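Bacint_00347 (Bacteroides intestinalis DSM 17393, PDB 5MUM) probably acts as a rhamnosidase, a beta-propeller glycoside hydrolase that cleaves rhamnose from carbohydrate substrates. Local coordinates at residues Y233-D238 and Y244-K249; I304-H307 and W312-R315; V218-E221 and T227-D230. One frame throughout, in Å; residues are numbered along the deposited sequence.

Contact 1. Residues Y233-D238 and Y244-K249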
loop_
_atom_site.group_PDB
_atom_site.type_symbol
_atom_site.label_atom_id
_atom_site.label_comp_id
_atom_site.label_asym_id
_atom_site.label_seq_id
_atom_site.Cartn_x
_atom_site.Cartn_y
_atom_site.Cartn_z
ATOM N N TYR A 233 -5.296 12.934 -8.157
ATOM C CA TYR A 233 -5.242 11.730 -8.943
ATOM C C TYR A 233 -4.554 11.928 -10.263
ATOM O O TYR A 233 -4.730 12.974 -10.928
ATOM C CB TYR A 233 -6.658 11.269 -9.183
ATOM C CG TYR A 233 -6.764 10.030 -10.034
ATOM C CD1 TYR A 233 -6.563 8.793 -9.490
ATOM C CD2 TYR A 233 -7.042 10.124 -11.413
ATOM C CE1 TYR A 233 -6.645 7.656 -10.268
ATOM C CE2 TYR A 233 -7.103 9.001 -12.211
ATOM C CZ TYR A 233 -6.938 7.776 -11.638
ATOM O OH TYR A 233 -7.055 6.674 -12.425
ATOM N N ALA A 234 -3.868 10.854 -10.696
ATOM C CA ALA A 234 -3.354 10.787 -12.039
ATOM C C ALA A 234 -3.268 9.324 -12.431
ATOM O O ALA A 234 -3.173 8.433 -11.568
ATOM C CB ALA A 234 -1.979 11.444 -12.107
ATOM N N ARG A 235 -3.274 9.081 -13.730
ATOM C CA ARG A 235 -3.043 7.733 -14.241
ATOM C C ARG A 235 -2.138 7.711 -15.438
ATOM O O ARG A 235 -2.043 8.699 -16.160
ATOM C CB ARG A 235 -4.357 7.059 -14.577
ATOM C CG ARG A 235 -5.056 7.686 -15.763
ATOM C CD ARG A 235 -6.185 6.894 -16.281
ATOM N NE ARG A 235 -7.224 6.823 -15.293
ATOM C CZ ARG A 235 -8.533 6.912 -15.512
ATOM N NH1 ARG A 235 -9.062 7.093 -16.731
ATOM N NH2 ARG A 235 -9.331 6.811 -14.453
ATOM N N SER A 236 -1.491 6.573 -15.669
ATOM C CA SER A 236 -0.631 6.411 -16.823
ATOM C C SER A 236 -0.892 5.050 -17.417
ATOM O O SER A 236 -0.833 4.007 -16.724
ATOM C CB SER A 236 0.860 6.543 -16.469
ATOM O OG SER A 236 1.676 6.135 -17.569
ATOM N N TYR A 237 -1.173 5.069 -18.711
ATOM C CA TYR A 237 -1.402 3.853 -19.440
ATOM C C TYR A 237 -0.112 3.265 -19.981
ATOM O O TYR A 237 -0.085 2.115 -20.376
ATOM C CB TYR A 237 -2.327 4.160 -20.586
ATOM C CG TYR A 237 -3.656 4.744 -20.184
ATOM C CD1 TYR A 237 -4.717 3.910 -19.867
ATOM C CD2 TYR A 237 -3.857 6.132 -20.135
ATOM C CE1 TYR A 237 -5.950 4.435 -19.529
ATOM C CE2 TYR A 237 -5.090 6.679 -19.799
ATOM C CZ TYR A 237 -6.128 5.833 -19.503
ATOM O OH TYR A 237 -7.347 6.369 -19.190
ATOM N N ASP A 238 0.929 4.063 -20.089
ATOM C CA ASP A 238 2.141 3.634 -20.788
ATOM C C ASP A 238 3.359 3.414 -19.893
ATOM O O ASP A 238 4.479 3.798 -20.229
ATOM C CB ASP A 238 2.443 4.585 -21.942
ATOM C CG ASP A 238 2.649 6.004 -21.498
ATOM O OD1 ASP A 238 2.671 6.256 -20.266
ATOM O OD2 ASP A 238 2.820 6.863 -22.408
ATOM N N TYR A 244 -2.449 11.161 -17.259
ATOM C CA TYR A 244 -3.760 11.660 -17.580
ATOM C C TYR A 244 -4.574 11.846 -16.318
ATOM O O TYR A 244 -4.346 11.178 -15.312
ATOM C CB TYR A 244 -4.484 10.670 -18.475
ATOM C CG TYR A 244 -3.896 10.649 -19.855
ATOM C CD1 TYR A 244 -2.772 9.874 -20.152
ATOM C CD2 TYR A 244 -4.438 11.460 -20.868
ATOM C CE1 TYR A 244 -2.202 9.915 -21.427
ATOM C CE2 TYR A 244 -3.890 11.502 -22.134
ATOM C CZ TYR A 244 -2.769 10.749 -22.402
ATOM O OH TYR A 244 -2.232 10.814 -23.651
ATOM N N LYS A 245 -5.549 12.725 -16.423
ATOM C CA LYS A 245 -6.601 12.848 -15.456
ATOM C C LYS A 245 -7.686 11.825 -15.715
ATOM O O LYS A 245 -7.794 11.281 -16.833
ATOM C CB LYS A 245 -7.161 14.265 -15.546
ATOM C CG LYS A 245 -6.095 15.301 -15.234
ATOM C CD LYS A 245 -6.666 16.688 -15.168
ATOM C CE LYS A 245 -5.606 17.661 -14.704
ATOM N NZ LYS A 245 -6.226 19.003 -14.486
ATOM N N ALA A 246 -8.508 11.556 -14.702
ATOM C CA ALA A 246 -9.703 10.685 -14.875
ATOM C C ALA A 246 -10.686 11.259 -15.917
ATOM O O ALA A 246 -11.366 10.514 -16.610
ATOM C CB ALA A 246 -10.405 10.458 -13.554
ATOM N N ASN A 247 -10.697 12.578 -16.064
ATOM C CA ASN A 247 -11.566 13.237 -17.044
ATOM C C ASN A 247 -11.020 13.137 -18.468
ATOM O O ASN A 247 -11.653 13.607 -19.381
ATOM C CB ASN A 247 -11.841 14.697 -16.634
ATOM C CG ASN A 247 -10.588 15.557 -16.652
ATOM O OD1 ASN A 247 -9.716 15.389 -17.508
ATOM N ND2 ASN A 247 -10.463 16.442 -15.654
ATOM N N GLY A 248 -9.842 12.532 -18.647
ATOM C CA GLY A 248 -9.280 12.215 -19.947
ATOM C C GLY A 248 -8.245 13.198 -20.445
ATOM O O GLY A 248 -7.594 12.935 -21.450
ATOM N N LYS A 249 -8.061 14.310 -19.748
ATOM C CA LYS A 249 -7.067 15.315 -20.170
ATOM C C LYS A 249 -5.649 14.878 -19.827
ATOM O O LYS A 249 -5.381 14.335 -18.734
ATOM C CB LYS A 249 -7.343 16.689 -19.536
ATOM C CG LYS A 249 -8.608 17.383 -20.069
HETATM O O HOH W 1 -11.790 7.794 -16.737
HETATM O O HOH W 2 -7.881 9.141 -18.705
#

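Contact 2. Residues I304-H307 and W312-R315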
loop_
_atom_site.group_PDB
_atom_site.type_symbol
_atom_site.label_atom_id
_atom_site.label_comp_id
_atom_site.label_asym_id
_atom_site.label_seq_id
_atom_site.Cartn_x
_atom_site.Cartn_y
_atom_site.Cartn_z
ATOM N N ILE A 304 -14.641 6.533 1.047
ATOM C CA ILE A 304 -14.258 5.969 -0.221
ATOM C C ILE A 304 -14.490 7.071 -1.232
ATOM O O ILE A 304 -15.480 7.795 -1.148
ATOM C CB ILE A 304 -15.019 4.676 -0.499
ATOM C CG1 ILE A 304 -14.400 3.960 -1.686
ATOM C CG2 ILE A 304 -16.508 4.909 -0.694
ATOM C CD1 ILE A 304 -15.070 2.638 -1.922
ATOM N N VAL A 305 -13.516 7.252 -2.117
ATOM C CA VAL A 305 -13.544 8.308 -3.120
ATOM C C VAL A 305 -13.310 7.568 -4.411
ATOM O O VAL A 305 -12.367 6.782 -4.493
ATOM C CB VAL A 305 -12.441 9.323 -2.884
ATOM C CG1 VAL A 305 -12.427 10.387 -3.987
ATOM C CG2 VAL A 305 -12.603 9.958 -1.529
ATOM N N TRP A 306 -14.170 7.750 -5.399
ATOM C CA TRP A 306 -14.016 6.953 -6.619
ATOM C C TRP A 306 -14.486 7.727 -7.837
ATOM O O TRP A 306 -15.242 8.690 -7.713
ATOM C CB TRP A 306 -14.707 5.595 -6.510
ATOM C CG TRP A 306 -16.211 5.634 -6.637
ATOM C CD1 TRP A 306 -16.942 5.225 -7.709
ATOM C CD2 TRP A 306 -17.168 6.081 -5.648
ATOM N NE1 TRP A 306 -18.280 5.389 -7.465
ATOM C CE2 TRP A 306 -18.452 5.917 -6.213
ATOM C CE3 TRP A 306 -17.065 6.577 -4.344
ATOM C CZ2 TRP A 306 -19.624 6.228 -5.523
ATOM C CZ3 TRP A 306 -18.230 6.889 -3.657
ATOM C CH2 TRP A 306 -19.486 6.751 -4.257
ATOM N N HIS A 307 -13.975 7.315 -8.983
ATOM C CA HIS A 307 -14.355 7.884 -10.242
ATOM C C HIS A 307 -14.920 6.766 -11.065
ATOM O O HIS A 307 -14.240 5.796 -11.347
ATOM C CB HIS A 307 -13.180 8.540 -10.932
ATOM C CG HIS A 307 -13.556 9.391 -12.099
ATOM N ND1 HIS A 307 -13.763 8.882 -13.365
ATOM C CD2 HIS A 307 -13.678 10.733 -12.213
ATOM C CE1 HIS A 307 -14.042 9.875 -14.194
ATOM N NE2 HIS A 307 -13.967 11.011 -13.526
ATOM N N TRP A 312 -16.136 12.143 -10.077
ATOM C CA TRP A 312 -15.653 11.757 -8.768
ATOM C C TRP A 312 -16.796 11.820 -7.779
ATOM O O TRP A 312 -17.638 12.738 -7.819
ATOM C CB TRP A 312 -14.565 12.705 -8.294
ATOM C CG TRP A 312 -13.305 12.532 -9.000
ATOM C CD1 TRP A 312 -12.803 13.339 -9.982
ATOM C CD2 TRP A 312 -12.372 11.481 -8.821
ATOM N NE1 TRP A 312 -11.638 12.835 -10.440
ATOM C CE2 TRP A 312 -11.321 11.709 -9.729
ATOM C CE3 TRP A 312 -12.291 10.374 -7.948
ATOM C CZ2 TRP A 312 -10.198 10.889 -9.791
ATOM C CZ3 TRP A 312 -11.192 9.552 -8.024
ATOM C CH2 TRP A 312 -10.152 9.811 -8.938
ATOM N N GLN A 313 -16.822 10.863 -6.886
ATOM C CA GLN A 313 -17.785 10.838 -5.811
ATOM C C GLN A 313 -17.039 10.441 -4.560
ATOM O O GLN A 313 -15.937 9.890 -4.637
ATOM C CB GLN A 313 -18.862 9.803 -6.103
ATOM C CG GLN A 313 -19.727 10.164 -7.301
ATOM C CD GLN A 313 -20.821 9.142 -7.512
ATOM O OE1 GLN A 313 -20.700 8.236 -8.345
ATOM N NE2 GLN A 313 -21.823 9.205 -6.684
ATOM N N ASN A 314 -17.648 10.734 -3.429
ATOM C CA ASN A 314 -17.145 10.287 -2.161
ATOM C C ASN A 314 -18.310 9.869 -1.257
ATOM O O ASN A 314 -19.417 10.383 -1.373
ATOM C CB ASN A 314 -16.214 11.301 -1.505
ATOM C CG ASN A 314 -16.907 12.566 -1.052
ATOM O OD1 ASN A 314 -17.367 12.661 0.083
ATOM N ND2 ASN A 314 -16.951 13.561 -1.925
ATOM N N ARG A 315 -18.036 8.925 -0.371
ATOM C CA ARG A 315 -19.039 8.412 0.508
ATOM C C ARG A 315 -18.382 7.983 1.826
ATOM O O ARG A 315 -17.251 7.479 1.856
ATOM C CB ARG A 315 -19.711 7.234 -0.153
ATOM C CG ARG A 315 -20.844 6.649 0.632
ATOM C CD ARG A 315 -21.461 5.488 -0.117
ATOM N NE ARG A 315 -22.547 4.960 0.685
ATOM C CZ ARG A 315 -23.154 3.797 0.518
ATOM N NH1 ARG A 315 -22.826 2.958 -0.461
ATOM N NH2 ARG A 315 -24.121 3.486 1.364
#

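Contact 3. Residues V218-E221 and T227-D230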
loop_
_atom_site.group_PDB
_atom_site.type_symbol
_atom_site.label_atom_id
_atom_site.label_comp_id
_atom_site.label_asym_id
_atom_site.label_seq_id
_atom_site.Cartn_x
_atom_site.Cartn_y
_atom_site.Cartn_z
ATOM N N VAL A 218 -2.241 13.084 -1.244
ATOM C CA VAL A 218 -2.668 14.252 -0.496
ATOM C C VAL A 218 -1.495 15.196 -0.480
ATOM O O VAL A 218 -0.324 14.773 -0.581
ATOM C CB VAL A 218 -3.118 13.944 0.934
ATOM C CG1 VAL A 218 -4.174 12.844 0.934
ATOM C CG2 VAL A 218 -1.966 13.561 1.818
ATOM N N TRP A 219 -1.832 16.477 -0.381
ATOM C CA TRP A 219 -0.856 17.486 -0.136
ATOM C C TRP A 219 -0.710 17.696 1.349
ATOM O O TRP A 219 -1.607 17.362 2.134
ATOM C CB TRP A 219 -1.277 18.800 -0.760
ATOM C CG TRP A 219 -1.426 18.841 -2.230
ATOM C CD1 TRP A 219 -2.596 19.088 -2.909
ATOM C CD2 TRP A 219 -0.404 18.768 -3.237
ATOM N NE1 TRP A 219 -2.375 19.118 -4.225
ATOM C CE2 TRP A 219 -1.055 18.910 -4.482
ATOM C CE3 TRP A 219 0.978 18.536 -3.220
ATOM C CZ2 TRP A 219 -0.359 18.891 -5.718
ATOM C CZ3 TRP A 219 1.665 18.476 -4.458
ATOM C CH2 TRP A 219 0.985 18.658 -5.681
ATOM N N ARG A 220 0.405 18.300 1.733
ATOM C CA ARG A 220 0.599 18.767 3.123
ATOM C C ARG A 220 1.329 20.071 3.073
ATOM O O ARG A 220 2.431 20.127 2.492
ATOM C CB ARG A 220 1.339 17.743 3.946
ATOM C CG ARG A 220 1.479 18.154 5.398
ATOM C CD ARG A 220 2.414 17.280 6.171
ATOM N NE ARG A 220 1.862 15.971 6.432
ATOM C CZ ARG A 220 2.426 15.053 7.197
ATOM N NH1 ARG A 220 3.555 15.322 7.844
ATOM N NH2 ARG A 220 1.836 13.870 7.354
ATOM N N GLU A 221 0.711 21.130 3.610
ATOM C CA GLU A 221 1.257 22.448 3.417
ATOM C C GLU A 221 2.518 22.683 4.218
ATOM O O GLU A 221 3.453 23.286 3.690
ATOM C CB GLU A 221 0.266 23.597 3.726
ATOM C CG GLU A 221 -0.707 23.923 2.615
ATOM C CD GLU A 221 -0.128 23.930 1.212
ATOM O OE1 GLU A 221 0.501 24.940 0.824
ATOM O OE2 GLU A 221 -0.366 22.944 0.469
ATOM N N THR A 227 -1.858 19.732 8.417
ATOM C CA THR A 227 -1.923 20.510 7.203
ATOM C C THR A 227 -2.036 19.631 5.960
ATOM O O THR A 227 -1.917 20.136 4.867
ATOM C CB THR A 227 -0.765 21.499 7.054
ATOM O OG1 THR A 227 0.457 20.800 6.772
ATOM C CG2 THR A 227 -0.672 22.378 8.270
ATOM N N ASN A 228 -2.304 18.349 6.144
ATOM C CA ASN A 228 -2.748 17.481 5.032
ATOM C C ASN A 228 -4.024 18.097 4.442
ATOM O O ASN A 228 -4.942 18.464 5.191
ATOM C CB ASN A 228 -3.075 16.054 5.488
ATOM C CG ASN A 228 -1.849 15.183 5.752
ATOM O OD1 ASN A 228 -0.717 15.512 5.380
ATOM N ND2 ASN A 228 -2.090 14.038 6.381
ATOM N N HIS A 229 -4.122 18.127 3.114
ATOM C CA HIS A 229 -5.356 18.511 2.455
ATOM C C HIS A 229 -5.461 17.922 1.057
ATOM O O HIS A 229 -4.443 17.740 0.382
ATOM C CB HIS A 229 -5.474 20.027 2.326
ATOM C CG HIS A 229 -4.363 20.671 1.559
ATOM N ND1 HIS A 229 -4.496 21.062 0.247
ATOM C CD2 HIS A 229 -3.107 21.004 1.916
ATOM C CE1 HIS A 229 -3.356 21.595 -0.173
ATOM N NE2 HIS A 229 -2.515 21.614 0.837
ATOM N N ASP A 230 -6.696 17.642 0.682
ATOM C CA ASP A 230 -7.107 17.257 -0.663
ATOM C C ASP A 230 -6.667 15.872 -1.062
ATOM O O ASP A 230 -5.789 15.249 -0.433
ATOM C CB ASP A 230 -6.627 18.271 -1.692
ATOM C CG ASP A 230 -7.162 19.650 -1.423
ATOM O OD1 ASP A 230 -8.323 19.747 -1.009
ATOM O OD2 ASP A 230 -6.425 20.642 -1.627
#

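Contact 1. Residues Y233-D238 and Y244-K249
Tyr233, whose ring edge lies against Ala246, ends in a hydroxyl held by three hydrogen bonds. Arg235 comes at it side-on with two nitrogens, NE at 2.9 Å and NH2 at 3.1 Å from Tyr233 OH, and the third hydrogen bond joins the hydroxyl to His214 ND1 on the neighbouring strand 213-220. The phenol oxygen lies in the guanidinium plane, and this convergence of two N-H groups on one atom limits rotation of the arginine head. Arg235 reaches it with CG wedged between its own backbone N and carbonyl carbon (chi1 68°) and a further bend at chi3. One guanidinium face thereby comes to lie under Ala246, whose CA sits above it toward the rim. The methyl CB of Ala246 is 3.9 Å from Tyr233 CE2, so the alanine packs on both partners of the polar cluster. At the outer end Arg235 NH1 donates to a water, 2.8 Å away, that in turn donates a hydrogen bond to Ala246 O. The backbones meet in a single antiparallel bridge, Tyr244 N to Arg235 O at 2.7 Å and Arg235 N to Tyr244 O at 2.8 Å. It lies near the end of strand 228-236, third of the four strands in a propeller blade, where the chain loops round before the outermost strand 261-264. The loop then folds through a type I turn from Lys245 to Gly248, and Asn247 OD1 takes the N-H of Lys249 in an Asx turn. Nearer the surface, Tyr237 directs its ring edge toward the face of Tyr244 in an offset edge-to-face pair, planes at 63°, with Tyr237 CD2 3.9 Å from Tyr244 CD1. A second water joins Tyr237 OH to Lys245 O, while Ala246 N is bonded to Glu261 OE1 on strand 261-264.

Contact 2. Residues I304-H307 and W312-R315
Strands 304-307 and 312-315 run antiparallel with their axes 4.6 Å apart, Ile304 facing Arg315 and Trp306 facing Gln313 as hydrogen-bonded pairs, with Val305-Asn314 and His307-Trp312 as non-hydrogen-bonded pairs between and beyond them. On the sheet face carrying Ile304, Trp306, Gln313 and Arg315, the indole of Trp306 does most of the work. Its CG stands between the backbone N and the carbonyl carbon (chi1 76°), which brings the ring across to the partner strand. There Gln313 CB lies over the six-membered ring, 3.6 Å from its centroid, in a CH-pi contact, and the side chain of Arg315 meets the ring's edge, CB to Trp306 CZ3 at 3.8 Å. With an alanine here in place of Trp306, Gln313 CB and Arg315 CB would probably lose the ring they pack on, and a gap would be likely to open beside Tyr287, whose ring meets the indole nearly parallel. This hairpin forms the third and fourth strands of a four-stranded propeller blade, 312-316 at its edge. Beyond CB the extended Arg315 chain leads away from the pair, and its guanidinium is bonded to the carbonyls of Val369 and Gly372. On the other sheet face His307 sits over the indole of Trp312: its CB is 3.5 Å from the centroid of the six-membered ring, almost on the normal. The imidazole turns its edge to the five-membered ring, planes at 68°, with His307 CD2 3.4 Å from Trp312 NE1. That indole nitrogen donates not to the histidine but to Glu261 of an adjoining blade. Val305 CG1 touches the same indole at Trp312 CE3, 4.0 Å away.

Contact 3. Residues V218-E221 and T227-D230
His229 and Glu221 form the shortest polar bond of the contact, NE2 of the histidine donating to Glu221 OE2 at 2.6 Å, in the imidazole plane and from the anti side of the carboxylate. The other ring nitrogen is used as well, His229 ND1 reaching Asp230 OD2 at 2.7 Å, so a carboxylate oxygen lies in the ring plane at each nitrogen, which limits how the imidazole can turn. Each carboxylate has a further partner, Arg199 forming a salt bridge with Glu221 and Arg265 with Asp230. A second polar pair occupies the other sheet face, where Arg220 NE makes a nearly straight bond (171°) of 2.8 Å to Asn228 OD1. The amide nitrogen of Asn228 points on to Leu272 O and Asn274 OD1, which settles how the amide is turned. These pairs knit the ends of strands 213-220 and 228-236, the two central strands of a propeller blade, just where the hairpin turns. Backbone bonds join Trp219 and His229 in both directions, Trp219 N to His229 O at 3.0 Å and His229 N to Trp219 O at 2.8 Å; past the bridge, Glu221 N reaches Thr227 O at 3.1 Å. A CH-pi contact adds to these: Trp219 CB lies over one face of the His229 imidazole, 3.7 Å from its centroid. A chi1 of 59° at His229 turns the imidazole across the strand pair toward Trp219 and Glu221. At the far end Val218 lies against Asp230 O, a buried carbonyl with no hydrogen-bond partner in the model.

Contacts 1 and 3 share strand 228-236 and the same blade, contact 3 at its start and contact 1 at its end, with centres about 21 Å apart. Contact 2 belongs to the next blade and touches contact 1 directly: Tyr233 CG packs on Trp312 CZ2 at 3.5 Å, and Ala246 CB on His307 CD2 at 3.5 Å, so aromatic and methyl packing forms part of this interface between blades. Contact 3 is the most buried and relies on carboxylates, an imidazole and an arginine-amide pair. Contacts 1 and 2 are partly exposed; the first joins a strand to a loop through waters and a tyrosine hydroxyl gripped by its arginine, the second a regular hairpin with two indoles.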